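PDB 5D2E: MlnE from Bacillus amyloliquefaciens subsp. plantarum, which probably reduces keto groups of growing polyketide intermediates with NADPH, this chain being the N-terminal B-type ketoreductase portion of a much longer macrolactin assembly-line protein. Local coordinates for residues A113-L118 / F159-A164; H130-G135 / L152-Q157; Y292-A297 / S318-L323; A342-I347 / G352-I357. All coordinates share one frame; numbering follows the deposited sequence.

Contact 1: residues A113-L118 / F159-A164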
loop_
_atom_site.group_PDB
_atom_site.type_symbol
_atom_site.label_atom_id
_atom_site.label_comp_id
_atom_site.label_asym_id
_atom_site.label_seq_id
_atom_site.Cartn_x
_atom_site.Cartn_y
_atom_site.Cartn_z
ATOM N N ALA A 113 -25.837 5.794 -13.940
ATOM C CA ALA A 113 -27.272 5.595 -13.841
ATOM C C ALA A 113 -27.769 5.886 -12.438
ATOM O O ALA A 113 -28.772 6.573 -12.273
ATOM C CB ALA A 113 -27.641 4.175 -14.204
ATOM N N LEU A 114 -27.065 5.347 -11.422
ATOM C CA LEU A 114 -27.417 5.634 -10.044
ATOM C C LEU A 114 -27.431 7.132 -9.764
ATOM O O LEU A 114 -28.382 7.619 -9.152
ATOM C CB LEU A 114 -26.449 4.967 -9.060
ATOM C CG LEU A 114 -26.726 5.122 -7.579
ATOM C CD1 LEU A 114 -28.058 4.471 -7.182
ATOM C CD2 LEU A 114 -25.607 4.523 -6.766
ATOM N N CYS A 115 -26.335 7.832 -10.115
ATOM C CA CYS A 115 -26.282 9.275 -9.932
ATOM C C CYS A 115 -27.455 9.997 -10.663
ATOM O O CYS A 115 -28.073 10.867 -10.120
ATOM C CB CYS A 115 -24.967 9.853 -10.441
ATOM S SG CYS A 115 -23.510 9.260 -9.606
ATOM N N GLY A 116 -27.717 9.598 -11.887
ATOM C CA GLY A 116 -28.787 10.194 -12.700
ATOM C C GLY A 116 -30.121 10.015 -12.046
ATOM O O GLY A 116 -30.878 10.970 -11.857
ATOM N N VAL A 117 -30.394 8.804 -11.589
ATOM C CA VAL A 117 -31.668 8.577 -10.957
ATOM C C VAL A 117 -31.847 9.338 -9.656
ATOM O O VAL A 117 -32.900 9.950 -9.416
ATOM C CB VAL A 117 -31.936 7.055 -10.781
ATOM C CG1 VAL A 117 -33.187 6.848 -9.952
ATOM C CG2 VAL A 117 -32.108 6.391 -12.137
ATOM N N LEU A 118 -30.816 9.325 -8.787
ATOM C CA LEU A 118 -30.919 10.040 -7.526
ATOM C C LEU A 118 -31.124 11.550 -7.740
ATOM O O LEU A 118 -31.885 12.171 -7.030
ATOM C CB LEU A 118 -29.705 9.787 -6.659
ATOM C CG LEU A 118 -29.601 8.320 -6.170
ATOM C CD1 LEU A 118 -28.283 8.194 -5.412
ATOM C CD2 LEU A 118 -30.756 7.879 -5.305
ATOM N N PHE A 159 -16.044 7.091 -7.170
ATOM C CA PHE A 159 -15.588 8.472 -7.051
ATOM C C PHE A 159 -15.565 9.163 -8.408
ATOM O O PHE A 159 -15.966 10.303 -8.520
ATOM C CB PHE A 159 -14.205 8.552 -6.454
ATOM C CG PHE A 159 -14.162 8.301 -5.006
ATOM C CD1 PHE A 159 -14.824 9.149 -4.138
ATOM C CD2 PHE A 159 -13.382 7.281 -4.481
ATOM C CE1 PHE A 159 -14.777 8.957 -2.776
ATOM C CE2 PHE A 159 -13.328 7.088 -3.114
ATOM C CZ PHE A 159 -14.021 7.910 -2.267
ATOM N N GLN A 160 -15.167 8.472 -9.456
ATOM C CA GLN A 160 -15.156 9.098 -10.726
ATOM C C GLN A 160 -16.578 9.496 -11.168
ATOM O O GLN A 160 -16.784 10.596 -11.672
ATOM C CB GLN A 160 -14.468 8.234 -11.734
ATOM C CG GLN A 160 -13.977 9.018 -12.911
ATOM C CD GLN A 160 -13.198 8.156 -13.908
ATOM O OE1 GLN A 160 -13.792 7.337 -14.605
ATOM N NE2 GLN A 160 -11.885 8.424 -14.046
ATOM N N ALA A 161 -17.522 8.572 -11.038
ATOM C CA ALA A 161 -18.920 8.834 -11.384
ATOM C C ALA A 161 -19.466 9.939 -10.524
ATOM O O ALA A 161 -20.192 10.818 -11.053
ATOM C CB ALA A 161 -19.766 7.575 -11.205
ATOM N N PHE A 162 -19.199 9.905 -9.199
ATOM C CA PHE A 162 -19.740 10.954 -8.343
ATOM C C PHE A 162 -19.243 12.327 -8.767
ATOM O O PHE A 162 -20.019 13.297 -8.713
ATOM C CB PHE A 162 -19.381 10.787 -6.885
ATOM C CG PHE A 162 -20.190 9.736 -6.158
ATOM C CD1 PHE A 162 -21.066 8.896 -6.833
ATOM C CD2 PHE A 162 -19.993 9.560 -4.784
ATOM C CE1 PHE A 162 -21.808 7.963 -6.130
ATOM C CE2 PHE A 162 -20.705 8.609 -4.101
ATOM C CZ PHE A 162 -21.613 7.821 -4.795
ATOM N N MET A 163 -17.964 12.419 -9.145
ATOM C CA MET A 163 -17.444 13.749 -9.497
ATOM C C MET A 163 -17.981 14.155 -10.844
ATOM O O MET A 163 -18.354 15.332 -11.030
ATOM C CB MET A 163 -15.926 13.797 -9.401
ATOM C CG MET A 163 -15.511 13.725 -7.928
ATOM S SD MET A 163 -13.719 13.910 -7.663
ATOM C CE MET A 163 -13.257 12.375 -8.410
ATOM N N ALA A 164 -18.042 13.207 -11.783
ATOM C CA ALA A 164 -18.461 13.556 -13.104
ATOM C C ALA A 164 -19.904 14.013 -13.131
ATOM O O ALA A 164 -20.266 14.869 -13.932
ATOM C CB ALA A 164 -18.289 12.401 -14.082
#

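Contact 2: residues H130-G135 / L152-Q157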
loop_
_atom_site.group_PDB
_atom_site.type_symbol
_atom_site.label_atom_id
_atom_site.label_comp_id
_atom_site.label_asym_id
_atom_site.label_seq_id
_atom_site.Cartn_x
_atom_site.Cartn_y
_atom_site.Cartn_z
ATOM N N HIS A 130 -19.510 2.349 2.095
ATOM C CA HIS A 130 -19.095 1.375 1.120
ATOM C C HIS A 130 -18.697 0.125 1.866
ATOM O O HIS A 130 -17.661 0.078 2.570
ATOM C CB HIS A 130 -17.928 1.922 0.331
ATOM C CG HIS A 130 -17.547 1.074 -0.834
ATOM N ND1 HIS A 130 -16.715 -0.017 -0.714
ATOM C CD2 HIS A 130 -17.826 1.190 -2.159
ATOM C CE1 HIS A 130 -16.558 -0.592 -1.894
ATOM N NE2 HIS A 130 -17.188 0.144 -2.798
ATOM N N PHE A 131 -19.515 -0.915 1.747
ATOM C CA PHE A 131 -19.239 -2.157 2.433
ATOM C C PHE A 131 -19.425 -3.382 1.535
ATOM O O PHE A 131 -20.365 -4.170 1.712
ATOM C CB PHE A 131 -20.173 -2.267 3.662
ATOM C CG PHE A 131 -19.920 -3.504 4.562
ATOM C CD1 PHE A 131 -18.693 -4.086 4.670
ATOM C CD2 PHE A 131 -20.937 -4.021 5.317
ATOM C CE1 PHE A 131 -18.472 -5.176 5.535
ATOM C CE2 PHE A 131 -20.735 -5.100 6.162
ATOM C CZ PHE A 131 -19.493 -5.656 6.291
ATOM N N LEU A 132 -18.501 -3.558 0.634
ATOM C CA LEU A 132 -18.432 -4.681 -0.275
ATOM C C LEU A 132 -17.234 -5.597 0.053
ATOM O O LEU A 132 -17.180 -6.731 -0.419
ATOM C CB LEU A 132 -18.165 -4.202 -1.674
ATOM C CG LEU A 132 -19.173 -3.229 -2.262
ATOM C CD1 LEU A 132 -18.807 -2.940 -3.693
ATOM C CD2 LEU A 132 -20.622 -3.756 -2.132
ATOM N N ALA A 133 -16.269 -5.065 0.802
ATOM C CA ALA A 133 -14.949 -5.747 0.999
ATOM C C ALA A 133 -14.987 -6.815 2.069
ATOM O O ALA A 133 -14.758 -6.535 3.285
ATOM C CB ALA A 133 -13.861 -4.737 1.305
ATOM N N ALA A 134 -15.329 -8.024 1.607
ATOM C CA ALA A 134 -15.291 -9.186 2.455
ATOM C C ALA A 134 -14.760 -10.386 1.724
ATOM O O ALA A 134 -14.456 -10.340 0.537
ATOM C CB ALA A 134 -16.683 -9.438 3.124
ATOM N N GLY A 135 -14.571 -11.480 2.454
ATOM C CA GLY A 135 -13.949 -12.670 1.844
ATOM C C GLY A 135 -12.466 -12.671 2.216
ATOM O O GLY A 135 -11.863 -11.591 2.369
ATOM N N LEU A 152 -10.730 -1.379 -4.492
ATOM C CA LEU A 152 -10.105 -0.349 -5.342
ATOM C C LEU A 152 -10.903 0.017 -6.563
ATOM O O LEU A 152 -11.205 1.209 -6.786
ATOM C CB LEU A 152 -8.695 -0.824 -5.772
ATOM C CG LEU A 152 -7.957 0.057 -6.817
ATOM C CD1 LEU A 152 -7.618 1.395 -6.180
ATOM C CD2 LEU A 152 -6.758 -0.723 -7.359
ATOM N N TYR A 153 -11.313 -0.970 -7.350
ATOM C CA TYR A 153 -11.985 -0.625 -8.569
ATOM C C TYR A 153 -13.415 -0.084 -8.364
ATOM O O TYR A 153 -13.814 0.870 -9.021
ATOM C CB TYR A 153 -11.926 -1.734 -9.601
ATOM C CG TYR A 153 -10.513 -1.962 -10.158
ATOM C CD1 TYR A 153 -9.882 -0.998 -10.915
ATOM C CD2 TYR A 153 -9.838 -3.136 -9.942
ATOM C CE1 TYR A 153 -8.575 -1.200 -11.419
ATOM C CE2 TYR A 153 -8.539 -3.347 -10.429
ATOM C CZ TYR A 153 -7.927 -2.396 -11.176
ATOM O OH TYR A 153 -6.666 -2.644 -11.625
ATOM N N SER A 154 -14.142 -0.652 -7.426
ATOM C CA SER A 154 -15.483 -0.194 -7.151
ATOM C C SER A 154 -15.392 1.256 -6.664
ATOM O O SER A 154 -16.163 2.136 -7.052
ATOM C CB SER A 154 -16.121 -1.053 -6.026
ATOM O OG SER A 154 -17.345 -0.370 -5.650
ATOM N N LEU A 155 -14.440 1.526 -5.803
ATOM C CA LEU A 155 -14.261 2.894 -5.293
ATOM C C LEU A 155 -13.824 3.864 -6.374
ATOM O O LEU A 155 -14.256 4.998 -6.367
ATOM C CB LEU A 155 -13.275 2.923 -4.112
ATOM C CG LEU A 155 -13.788 2.431 -2.737
ATOM C CD1 LEU A 155 -12.599 2.253 -1.836
ATOM C CD2 LEU A 155 -14.876 3.313 -2.090
ATOM N N PHE A 156 -12.947 3.417 -7.255
ATOM C CA PHE A 156 -12.546 4.259 -8.370
ATOM C C PHE A 156 -13.770 4.602 -9.230
ATOM O O PHE A 156 -13.984 5.796 -9.506
ATOM C CB PHE A 156 -11.514 3.554 -9.187
ATOM C CG PHE A 156 -11.396 4.072 -10.573
ATOM C CD1 PHE A 156 -10.859 5.326 -10.801
ATOM C CD2 PHE A 156 -11.811 3.307 -11.619
ATOM C CE1 PHE A 156 -10.764 5.819 -12.090
ATOM C CE2 PHE A 156 -11.720 3.792 -12.892
ATOM C CZ PHE A 156 -11.173 5.036 -13.129
ATOM N N GLN A 157 -14.575 3.590 -9.600
ATOM C CA GLN A 157 -15.782 3.851 -10.381
ATOM C C GLN A 157 -16.716 4.837 -9.632
ATOM O O GLN A 157 -17.294 5.782 -10.232
ATOM C CB GLN A 157 -16.531 2.601 -10.791
ATOM C CG GLN A 157 -15.782 1.565 -11.637
ATOM C CD GLN A 157 -15.293 2.055 -12.994
ATOM O OE1 GLN A 157 -14.521 1.374 -13.727
ATOM N NE2 GLN A 157 -15.797 3.199 -13.377
#

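Contact 3: residues Y292-A297 / S318-L323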
loop_
_atom_site.group_PDB
_atom_site.type_symbol
_atom_site.label_atom_id
_atom_site.label_comp_id
_atom_site.label_asym_id
_atom_site.label_seq_id
_atom_site.Cartn_x
_atom_site.Cartn_y
_atom_site.Cartn_z
ATOM N N TYR A 292 25.713 -1.707 -4.620
ATOM C CA TYR A 292 25.897 -1.753 -3.182
ATOM C C TYR A 292 26.118 -3.162 -2.671
ATOM O O TYR A 292 27.079 -3.427 -1.877
ATOM C CB TYR A 292 24.691 -1.131 -2.497
ATOM C CG TYR A 292 24.793 -1.091 -0.978
ATOM C CD1 TYR A 292 25.597 -0.147 -0.348
ATOM C CD2 TYR A 292 24.096 -1.987 -0.194
ATOM C CE1 TYR A 292 25.694 -0.084 1.016
ATOM C CE2 TYR A 292 24.184 -1.915 1.197
ATOM C CZ TYR A 292 24.977 -0.954 1.788
ATOM O OH TYR A 292 25.108 -0.879 3.173
ATOM N N LEU A 293 25.303 -4.083 -3.165
ATOM C CA LEU A 293 25.400 -5.505 -2.743
ATOM C C LEU A 293 26.665 -6.206 -3.310
ATOM O O LEU A 293 27.279 -7.048 -2.658
ATOM C CB LEU A 293 24.209 -6.284 -3.203
ATOM C CG LEU A 293 22.825 -5.918 -2.588
ATOM C CD1 LEU A 293 21.819 -7.027 -2.888
ATOM C CD2 LEU A 293 22.948 -5.665 -1.095
ATOM N N ALA A 294 27.005 -5.884 -4.543
ATOM C CA ALA A 294 28.242 -6.387 -5.165
ATOM C C ALA A 294 29.496 -5.954 -4.396
ATOM O O ALA A 294 30.449 -6.707 -4.326
ATOM C CB ALA A 294 28.320 -5.913 -6.600
ATOM N N LYS A 295 29.467 -4.781 -3.765
ATOM C CA LYS A 295 30.565 -4.344 -2.982
ATOM C C LYS A 295 30.678 -5.006 -1.611
ATOM O O LYS A 295 31.741 -5.011 -1.031
ATOM C CB LYS A 295 30.474 -2.872 -2.828
ATOM C CG LYS A 295 30.639 -2.183 -4.151
ATOM C CD LYS A 295 30.595 -0.695 -3.898
ATOM C CE LYS A 295 30.270 0.028 -5.168
ATOM N NZ LYS A 295 30.126 1.439 -4.792
ATOM N N GLN A 296 29.609 -5.600 -1.114
ATOM C CA GLN A 296 29.658 -6.259 0.191
ATOM C C GLN A 296 30.301 -7.626 0.133
ATOM O O GLN A 296 30.832 -8.092 1.108
ATOM C CB GLN A 296 28.232 -6.414 0.774
ATOM C CG GLN A 296 27.677 -5.124 1.342
ATOM C CD GLN A 296 26.325 -5.306 2.097
ATOM O OE1 GLN A 296 25.643 -6.323 1.976
ATOM N NE2 GLN A 296 25.957 -4.304 2.874
ATOM N N ALA A 297 30.213 -8.313 -0.981
ATOM C CA ALA A 297 30.679 -9.672 -1.008
ATOM C C ALA A 297 30.634 -10.125 -2.422
ATOM O O ALA A 297 30.008 -9.482 -3.263
ATOM C CB ALA A 297 29.802 -10.561 -0.134
ATOM N N SER A 318 28.472 -5.664 -16.814
ATOM C CA SER A 318 29.927 -5.585 -16.816
ATOM C C SER A 318 30.467 -4.855 -15.605
ATOM O O SER A 318 31.493 -5.284 -15.019
ATOM C CB SER A 318 30.449 -4.871 -18.085
ATOM O OG SER A 318 30.091 -5.666 -19.197
ATOM N N ALA A 319 29.824 -3.753 -15.247
ATOM C CA ALA A 319 30.259 -2.930 -14.127
ATOM C C ALA A 319 30.116 -3.752 -12.852
ATOM O O ALA A 319 30.913 -3.616 -11.960
ATOM C CB ALA A 319 29.445 -1.664 -13.996
ATOM N N LEU A 320 29.106 -4.608 -12.799
ATOM C CA LEU A 320 28.879 -5.425 -11.618
ATOM C C LEU A 320 29.916 -6.536 -11.555
ATOM O O LEU A 320 30.415 -6.836 -10.472
ATOM C CB LEU A 320 27.480 -6.044 -11.609
ATOM C CG LEU A 320 26.383 -5.020 -11.332
ATOM C CD1 LEU A 320 25.040 -5.673 -11.537
ATOM C CD2 LEU A 320 26.458 -4.444 -9.929
ATOM N N GLU A 321 30.206 -7.161 -12.689
ATOM C CA GLU A 321 31.224 -8.215 -12.721
ATOM C C GLU A 321 32.577 -7.600 -12.411
ATOM O O GLU A 321 33.399 -8.254 -11.766
ATOM C CB GLU A 321 31.220 -8.991 -14.030
ATOM C CG GLU A 321 29.896 -9.619 -14.267
ATOM C CD GLU A 321 29.887 -10.932 -15.052
ATOM O OE1 GLU A 321 30.558 -10.983 -16.099
ATOM O OE2 GLU A 321 29.123 -11.892 -14.659
ATOM N N ASN A 322 32.800 -6.326 -12.722
ATOM C CA ASN A 322 34.053 -5.751 -12.304
ATOM C C ASN A 322 34.150 -5.623 -10.820
ATOM O O ASN A 322 35.241 -5.460 -10.328
ATOM C CB ASN A 322 34.362 -4.389 -12.917
ATOM C CG ASN A 322 34.569 -4.453 -14.413
ATOM O OD1 ASN A 322 34.659 -5.531 -15.047
ATOM N ND2 ASN A 322 34.538 -3.309 -14.997
ATOM N N LEU A 323 33.034 -5.613 -10.098
ATOM C CA LEU A 323 33.080 -5.475 -8.635
ATOM C C LEU A 323 33.176 -6.851 -7.923
ATOM O O LEU A 323 33.118 -6.946 -6.692
ATOM C CB LEU A 323 31.840 -4.700 -8.128
ATOM C CG LEU A 323 31.703 -3.227 -8.488
ATOM C CD1 LEU A 323 30.284 -2.758 -8.338
ATOM C CD2 LEU A 323 32.623 -2.316 -7.737
#

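Contact 4: residues A342-I347 / G352-I357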
loop_
_atom_site.group_PDB
_atom_site.type_symbol
_atom_site.label_atom_id
_atom_site.label_comp_id
_atom_site.label_asym_id
_atom_site.label_seq_id
_atom_site.Cartn_x
_atom_site.Cartn_y
_atom_site.Cartn_z
ATOM N N ALA A 342 8.679 -19.217 -13.655
ATOM C CA ALA A 342 9.773 -19.589 -14.561
ATOM C C ALA A 342 11.043 -18.930 -14.147
ATOM O O ALA A 342 12.087 -19.534 -14.223
ATOM C CB ALA A 342 9.437 -19.197 -16.000
ATOM N N LEU A 343 10.978 -17.665 -13.704
ATOM C CA LEU A 343 12.141 -16.929 -13.270
ATOM C C LEU A 343 12.842 -17.595 -12.038
ATOM O O LEU A 343 14.067 -17.784 -12.020
ATOM C CB LEU A 343 11.787 -15.464 -13.009
ATOM C CG LEU A 343 12.858 -14.608 -12.322
ATOM C CD1 LEU A 343 14.105 -14.446 -13.160
ATOM C CD2 LEU A 343 12.315 -13.259 -11.828
ATOM N N ILE A 344 12.073 -17.913 -10.999
ATOM C CA ILE A 344 12.630 -18.526 -9.788
ATOM C C ILE A 344 13.197 -19.925 -10.136
ATOM O O ILE A 344 14.326 -20.249 -9.739
ATOM C CB ILE A 344 11.598 -18.617 -8.644
ATOM C CG1 ILE A 344 11.049 -17.216 -8.248
ATOM C CG2 ILE A 344 12.167 -19.374 -7.470
ATOM C CD1 ILE A 344 12.016 -16.106 -8.019
ATOM N N LYS A 345 12.476 -20.684 -10.928
ATOM C CA LYS A 345 12.983 -21.984 -11.423
ATOM C C LYS A 345 14.326 -21.893 -12.140
ATOM O O LYS A 345 15.221 -22.717 -11.906
ATOM C CB LYS A 345 11.951 -22.636 -12.317
ATOM C CG LYS A 345 10.888 -23.289 -11.480
ATOM C CD LYS A 345 9.657 -23.667 -12.272
ATOM C CE LYS A 345 8.760 -24.419 -11.308
ATOM N NZ LYS A 345 7.367 -24.481 -11.791
ATOM N N TYR A 346 14.485 -20.872 -12.960
ATOM C CA TYR A 346 15.709 -20.680 -13.705
ATOM C C TYR A 346 16.837 -20.305 -12.797
ATOM O O TYR A 346 17.994 -20.744 -13.013
ATOM C CB TYR A 346 15.501 -19.662 -14.793
ATOM C CG TYR A 346 16.763 -19.200 -15.480
ATOM C CD1 TYR A 346 17.313 -19.932 -16.521
ATOM C CD2 TYR A 346 17.422 -18.037 -15.069
ATOM C CE1 TYR A 346 18.478 -19.505 -17.150
ATOM C CE2 TYR A 346 18.588 -17.603 -15.693
ATOM C CZ TYR A 346 19.105 -18.354 -16.738
ATOM O OH TYR A 346 20.258 -17.967 -17.374
ATOM N N ILE A 347 16.538 -19.500 -11.772
ATOM C CA ILE A 347 17.557 -19.108 -10.830
ATOM C C ILE A 347 17.989 -20.367 -10.044
ATOM O O ILE A 347 19.199 -20.574 -9.798
ATOM C CB ILE A 347 17.064 -18.032 -9.862
ATOM C CG1 ILE A 347 16.893 -16.719 -10.573
ATOM C CG2 ILE A 347 18.028 -17.867 -8.720
ATOM C CD1 ILE A 347 16.263 -15.657 -9.708
ATOM N N GLY A 352 21.463 -23.040 -8.148
ATOM C CA GLY A 352 21.187 -23.991 -7.056
ATOM C C GLY A 352 20.145 -23.496 -6.064
ATOM O O GLY A 352 19.353 -24.284 -5.554
ATOM N N GLU A 353 20.160 -22.198 -5.762
ATOM C CA GLU A 353 19.164 -21.621 -4.825
ATOM C C GLU A 353 19.104 -20.095 -4.877
ATOM O O GLU A 353 19.942 -19.446 -5.514
ATOM C CB GLU A 353 19.489 -22.020 -3.376
ATOM C CG GLU A 353 20.784 -21.430 -2.851
ATOM C CD GLU A 353 21.097 -22.000 -1.487
ATOM O OE1 GLU A 353 20.673 -23.162 -1.226
ATOM O OE2 GLU A 353 21.758 -21.293 -0.690
ATOM N N LEU A 354 18.105 -19.552 -4.172
ATOM C CA LEU A 354 17.908 -18.088 -4.038
ATOM C C LEU A 354 17.972 -17.742 -2.574
ATOM O O LEU A 354 17.305 -18.331 -1.769
ATOM C CB LEU A 354 16.559 -17.672 -4.632
ATOM C CG LEU A 354 16.198 -16.193 -4.607
ATOM C CD1 LEU A 354 17.192 -15.301 -5.338
ATOM C CD2 LEU A 354 14.836 -16.068 -5.248
ATOM N N ASN A 355 18.776 -16.763 -2.224
ATOM C CA ASN A 355 18.932 -16.350 -0.832
ATOM C C ASN A 355 18.353 -15.009 -0.523
ATOM O O ASN A 355 18.414 -14.610 0.621
ATOM C CB ASN A 355 20.413 -16.254 -0.475
ATOM C CG ASN A 355 21.169 -17.525 -0.826
ATOM O OD1 ASN A 355 22.068 -17.501 -1.669
ATOM N ND2 ASN A 355 20.730 -18.660 -0.272
ATOM N N GLY A 356 17.859 -14.255 -1.505
ATOM C CA GLY A 356 17.313 -12.928 -1.150
ATOM C C GLY A 356 16.628 -12.261 -2.328
ATOM O O GLY A 356 17.071 -12.497 -3.460
ATOM N N ILE A 357 15.585 -11.445 -2.051
ATOM C CA ILE A 357 14.851 -10.687 -3.074
ATOM C C ILE A 357 14.766 -9.218 -2.605
ATOM O O ILE A 357 14.316 -8.955 -1.454
ATOM C CB ILE A 357 13.459 -11.224 -3.314
ATOM C CG1 ILE A 357 13.547 -12.630 -3.801
ATOM C CG2 ILE A 357 12.641 -10.332 -4.289
ATOM C CD1 ILE A 357 12.216 -13.274 -4.047
#

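Contact 1: residues A113-L118 / F159-A164
C115 meets A161 and F162 through its sulfur, and this single atom carries nearly the whole contact. SG lies 3.7 Å from CD1 of F162 and a little farther, 4.1 Å, from CE1 of the same ring, so it sits by the CD1-CE1 side of the phenyl group. Measured to the centroid of the F162 ring, SG of C115 is 4.9 Å away and 72° off the ring normal, an oblique sulfur-aromatic approach. The same sulfur also comes to 3.9 Å from O of A161 and 4.4 Å from CB of A161, which places it by the junction between the two residues of helix 141-164. The thiol reaches that place because SG stands anti to the carbonyl carbon (chi1 -62°), extending a CB that already points across the interface.

Around this first shell the two helices are held by other neighbours. L114 and L118, whose CB atoms also point toward helix 141-164, pack on F101 of strand 100-103. A161 is also covered by Y111 and D112, one turn earlier on helix 108-120, and N165 touches C115 and makes a weak hydrogen bond to O of A161. The contact thus joins buried faces of two helices in the N-terminal Rossmann-like part of the ketoreductase, away from the cofactor site. No hydrogen bond crosses between 113-118 and 159-164; a polarisable sulfur set obliquely to an aromatic ring and near a methyl group gives weakly directional, mainly dispersive cohesion.

Contact 2: residues H130-G135 / L152-Q157
The imidazole of H130 is gripped by two neighbouring residues of one helix, L155 over a face and S154 at the edge. CD2 of L155 sits 3.8 Å from the centroid of the H130 ring, over its face, a CH-pi contact displaced somewhat toward the rim, with CD2 of H130 the atom it most nearly touches, at 3.6 Å. At the edge, NE2 of H130 and OG of S154 are 2.9 Å apart in a nearly straight hydrogen bond (176°), in which either may be the donor, and CB of S154 lies in the plane of the ring. With CG anti to the backbone N (chi1 -172°), the imidazole reaches out from the strand to meet that hydroxyl.

Strand 127-133 and helix 141-164 are the first two elements of a beta-alpha-beta unit completed by strand 171-180, as expected of a Rossmann-like fold; here the short strand and helix segments run roughly antiparallel (148°), their axes 9.7 Å apart. OG of S154 has a second polar partner in the OH of Y111, on helix 108-120, so the buried hydroxyl links H130 to a third element. L132 adds an apolar flank, its CD1 3.5 Å from the same OG. L155 also packs on V191 and F194 of helix 186-201, which thereby backs the leucine that covers the imidazole.

Contact 3: residues Y292-A297 / S318-L323
A294 is the first residue of 292-297 to touch 318-323, and its methyl group meets two leucines. CB of A294 lies 4.0 Å from CB of L323 and 4.1 Å from CD1 of the same side chain, while CD2 of L320 approaches it at 4.1 Å. A small residue lets the chains come close here: CA of A294 and CA of L323 are 6.0 Å apart. L320 is also held by Y287 and A290 of helix 284-296, and by A327 on the strand that follows.

K295 comes next, at the outer margin. Its extended chain passes obliquely across L323, whose CD2 is 4.1 Å from CG and 4.2 Å from CE of the lysine, and NZ goes on to a long, weak ion pair with E24.

The C-terminal part of helix 284-296 thus packs on the 318-323 segment at one side of the Rossmann-type NADP-binding domain; the side chain of L320 lies about 12 Å from G284, a residue that binds NADP. The side-chain chemistry is apolar: methyl and methylene groups meet without a hydrogen bond, and the lysine contributes its aliphatic stem while its charge stays at the exposed margin.

Contact 4: residues A342-I347 / G352-I357
I344 lays its CD1 against CD2 of L354, 4.0 Å away, and the two side chains cross at about a right angle. One turn later I347 comes down on the same residue: its CG2 is 4.3 Å from CD1 of L354, so each methyl of the leucine fork faces a different isoleucine. L354 can straddle them because its CG is anti to the backbone N (chi1 -179°), which carries the fork out toward the helix. CG2 of I347 also lies 4.1 Å from O of E353, a buried carbonyl oxygen that has no hydrogen-bond partner in the model.

Between the two segments the chain leaves helix 337-351 at G352, whose positive phi (90°) ends the helical path and turns the chain toward the strand. This is the helix-to-strand return of the Rossmann fold: strand 356-359 then runs parallel to strand 275-279 in the middle of the NADP-binding domain. I344 and L354 both rest on L277 of that neighbouring strand, while I347 reaches V275 and, one strand farther, I302.

Polar groups brace the returning chain beyond the apolar wedge. ND2 of N355 donates to OE2 of E353 at 2.9 Å (168°); the oxygen lies in the amide plane of N355, but the donor approaches it from above the carboxylate plane. OD1 of N355 accepts a hydrogen bond from N of V275, and E398 takes the backbone N of L354.

Contacts 1 and 2 share helix 141-164 and lie in the N-terminal Rossmann-like half, whereas contacts 3 and 4 belong to the half that binds NADP; the centres of contacts 1 and 3 are about 55 Å apart. Burial and chemistry vary with place. Contacts 1, 2 and 4 are buried, yet only contact 2 has a hydrogen bond between its segments, where a strand side chain meets a helix hydroxyl. Contact 1 joins helices through one sulfur; contact 4 wedges branched side chains between a helix and the return to its strand. Contact 3, partly buried at helix ends, grades from methyl packing inward to an exposed lysine outward.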